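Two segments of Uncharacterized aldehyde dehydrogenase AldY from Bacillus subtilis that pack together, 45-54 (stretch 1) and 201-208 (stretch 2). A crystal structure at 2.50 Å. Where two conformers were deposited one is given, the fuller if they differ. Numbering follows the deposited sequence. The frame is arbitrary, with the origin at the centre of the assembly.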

# COMPACT_ATOMS: atom_id res chain seq x y z
N GLN A 45 -5.97 28.33 0.65
CA GLN A 45 -5.18 28.26 -0.59
C GLN A 45 -4.80 26.81 -1.00
O GLN A 45 -4.83 26.45 -2.19
CB GLN A 45 -3.92 29.12 -0.47
CG GLN A 45 -4.17 30.62 -0.53
CD GLN A 45 -2.90 31.44 -0.47
OE1 GLN A 45 -2.33 31.64 0.60
NE2 GLN A 45 -2.45 31.92 -1.63
N LEU A 46 -4.43 26.00 -0.01
CA LEU A 46 -4.10 24.58 -0.24
C LEU A 46 -5.31 23.84 -0.76
O LEU A 46 -5.22 23.13 -1.76
CB LEU A 46 -3.55 23.91 1.04
CG LEU A 46 -3.09 22.45 1.01
CD1 LEU A 46 -1.94 22.22 0.03
CD2 LEU A 46 -2.70 21.98 2.42
N GLU A 47 -6.45 24.02 -0.09
CA GLU A 47 -7.70 23.43 -0.58
C GLU A 47 -8.05 23.89 -2.00
O GLU A 47 -8.42 23.06 -2.82
CB GLU A 47 -8.86 23.65 0.38
CG GLU A 47 -8.67 22.98 1.73
CD GLU A 47 -9.30 23.77 2.88
OE1 GLU A 47 -9.60 24.97 2.69
OE2 GLU A 47 -9.48 23.21 3.98
N ASP A 48 -7.92 25.19 -2.31
CA ASP A 48 -8.06 25.61 -3.72
C ASP A 48 -7.15 24.77 -4.64
O ASP A 48 -7.60 24.23 -5.66
CB ASP A 48 -7.74 27.09 -3.91
CG ASP A 48 -8.74 28.02 -3.24
OD1 ASP A 48 -9.81 27.56 -2.79
OD2 ASP A 48 -8.42 29.22 -3.16
N ALA A 49 -5.88 24.65 -4.24
CA ALA A 49 -4.86 23.96 -5.02
C ALA A 49 -5.20 22.50 -5.29
O ALA A 49 -5.09 22.03 -6.42
CB ALA A 49 -3.52 24.09 -4.34
N PHE A 50 -5.61 21.77 -4.25
CA PHE A 50 -6.15 20.43 -4.46
C PHE A 50 -7.36 20.41 -5.42
O PHE A 50 -7.40 19.58 -6.33
CB PHE A 50 -6.48 19.76 -3.12
CG PHE A 50 -5.28 19.11 -2.46
CD1 PHE A 50 -4.55 18.13 -3.12
CD2 PHE A 50 -4.87 19.49 -1.17
CE1 PHE A 50 -3.45 17.52 -2.53
CE2 PHE A 50 -3.76 18.90 -0.58
CZ PHE A 50 -3.05 17.90 -1.26
N ASP A 51 -8.31 21.33 -5.22
CA ASP A 51 -9.49 21.49 -6.07
C ASP A 51 -9.03 21.73 -7.53
O ASP A 51 -9.49 21.04 -8.47
CB ASP A 51 -10.35 22.63 -5.49
CG ASP A 51 -11.44 23.13 -6.43
OD1 ASP A 51 -11.86 22.40 -7.35
OD2 ASP A 51 -11.89 24.28 -6.22
N ILE A 52 -8.11 22.68 -7.71
CA ILE A 52 -7.54 22.99 -9.01
C ILE A 52 -6.77 21.82 -9.65
O ILE A 52 -6.84 21.60 -10.86
CB ILE A 52 -6.62 24.22 -8.91
CG1 ILE A 52 -7.46 25.49 -8.81
CG2 ILE A 52 -5.70 24.29 -10.11
CD1 ILE A 52 -6.68 26.69 -8.27
N ALA A 53 -6.02 21.08 -8.83
CA ALA A 53 -5.29 19.92 -9.32
C ALA A 53 -6.22 18.80 -9.82
O ALA A 53 -5.93 18.13 -10.84
CB ALA A 53 -4.32 19.41 -8.26
N GLN A 54 -7.35 18.61 -9.13
CA GLN A 54 -8.35 17.62 -9.53
C GLN A 54 -8.95 17.92 -10.91
O GLN A 54 -9.15 17.01 -11.73
CB GLN A 54 -9.47 17.51 -8.50
CG GLN A 54 -10.46 16.39 -8.81
CD GLN A 54 -11.34 16.07 -7.62
OE1 GLN A 54 -11.34 14.93 -7.12
NE2 GLN A 54 -12.08 17.07 -7.15
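Stretch 2, residues 201-208: AGVLNVML

Stretch 2 runs along one side of the helix formed by residues 45-54, nearly antiparallel to it. Its short strand, residues 204-206, makes an angle of 170° with the helix in the N-to-C sense, and the two axes approach to 9.1 Å. The register follows from this direction: Gly202 lies beside Ala53 (CA to CA 5.1 Å), Asn205 beside Ala49 (CA to CA 6.7 Å) and Met207 beside Leu46 (CA to CA 7.3 Å), so the backbones are closest at the Gly202 end and diverge toward Met207.

Gly202 has no CB to crowd Ile52, and its backbone angles by themselves call for glycine. Its phi/psi of 91/-20° would jam a CB against the preceding carbonyl oxygen, and that CB would also point toward the helix and lie a tight 3.3 Å from Ile52 CG2. Without one, Ile52, with chi1 m and chi2 t, brings its CG2 to 3.8 Å from Gly202 CA. The carbonyl of Gly202 also meets the helix backbone, Ala53 CA lying 3.5 Å from Gly202 O in a CA-H...O contact.

From Leu204 the chain is extended, with phi/psi of -121/115°, and its side chains alternate. Leu204 directs its CA-to-CB bond away from the helix, whereas those of Asn205 and Met207 point toward it; Val206, between them, is out of reach. Asn205 adopts chi1 m (-58°) with chi2 at -82°, a conformation in which its amide turns back along its own chain and ND2 donates a hydrogen bond to Gly202 O (2.7 Å between ND2 and O). This bond ties the strand to the loop before it. The same ND2 packs 3.7 Å from Ala53 CB, but no hydrogen bond crosses between the stretches; Asn205 ND2 is 4.1 Å from Ala49 O, too far for one. Within the helix, Ala49 O accepts the bond from Ala53 N (2.8 Å from N to O).

Met207 has the largest area covered by the helix, 66 Å². With chi1 and chi2 both m and chi3 t, its side chain reaches across the wider gap between the backbones at this end. Leu46 answers from the helix: its CA-to-CB bond points sideways, but with chi1 t and chi2 p its end comes nearer, placing CD1 3.9 Å from Met207 CG in an apolar contact. The end of Met207 lies over Ala49, although the modelled separation of 2.8 Å between Met207 CE and Ala49 CB is too short to be taken literally. The contact is modest, burying 272 Å² in all, and rests on apolar packing and close backbone approach.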

# COMPACT_ATOMS: atom_id res chain seq x y z
N ALA A 201 -1.61 24.63 -16.79
CA ALA A 201 -1.90 25.20 -15.48
C ALA A 201 -2.61 24.18 -14.61
O ALA A 201 -3.49 23.46 -15.08
CB ALA A 201 -2.77 26.43 -15.65
N GLY A 202 -2.22 24.10 -13.34
CA GLY A 202 -2.89 23.21 -12.41
C GLY A 202 -2.33 21.81 -12.27
O GLY A 202 -2.61 21.13 -11.28
N VAL A 203 -1.56 21.34 -13.25
CA VAL A 203 -1.00 19.97 -13.18
C VAL A 203 0.13 19.85 -12.14
O VAL A 203 0.27 18.80 -11.51
CB VAL A 203 -0.56 19.42 -14.55
CG1 VAL A 203 0.13 18.08 -14.39
CG2 VAL A 203 -1.76 19.26 -15.47
N LEU A 204 0.95 20.90 -12.00
CA LEU A 204 1.94 21.00 -10.91
C LEU A 204 1.71 22.22 -10.03
O LEU A 204 1.89 23.36 -10.46
CB LEU A 204 3.36 21.05 -11.45
CG LEU A 204 4.41 21.24 -10.35
CD1 LEU A 204 4.26 20.13 -9.30
CD2 LEU A 204 5.84 21.28 -10.89
N ASN A 205 1.38 21.99 -8.77
CA ASN A 205 1.20 23.07 -7.84
C ASN A 205 2.22 22.98 -6.72
O ASN A 205 2.38 21.92 -6.11
CB ASN A 205 -0.23 23.04 -7.32
CG ASN A 205 -1.26 23.14 -8.44
OD1 ASN A 205 -1.56 24.23 -8.93
ND2 ASN A 205 -1.76 21.99 -8.87
N VAL A 206 2.95 24.08 -6.49
CA VAL A 206 3.97 24.12 -5.46
C VAL A 206 3.61 25.10 -4.35
O VAL A 206 3.53 26.31 -4.59
CB VAL A 206 5.37 24.46 -6.02
CG1 VAL A 206 6.36 24.64 -4.89
CG2 VAL A 206 5.86 23.39 -7.00
N MET A 207 3.41 24.57 -3.15
CA MET A 207 2.97 25.32 -1.99
C MET A 207 4.11 25.79 -1.11
O MET A 207 4.90 24.98 -0.61
CB MET A 207 2.07 24.43 -1.15
CG MET A 207 0.93 23.87 -1.97
SD MET A 207 -0.16 25.23 -2.47
CE MET A 207 -0.81 24.45 -3.93
N LEU A 208 4.20 27.10 -0.93
CA LEU A 208 5.14 27.68 0.01
C LEU A 208 4.38 28.02 1.27
O LEU A 208 3.57 28.94 1.30
CB LEU A 208 5.82 28.91 -0.59
CG LEU A 208 7.17 28.61 -1.22
CD1 LEU A 208 7.05 27.53 -2.28
CD2 LEU A 208 7.79 29.87 -1.81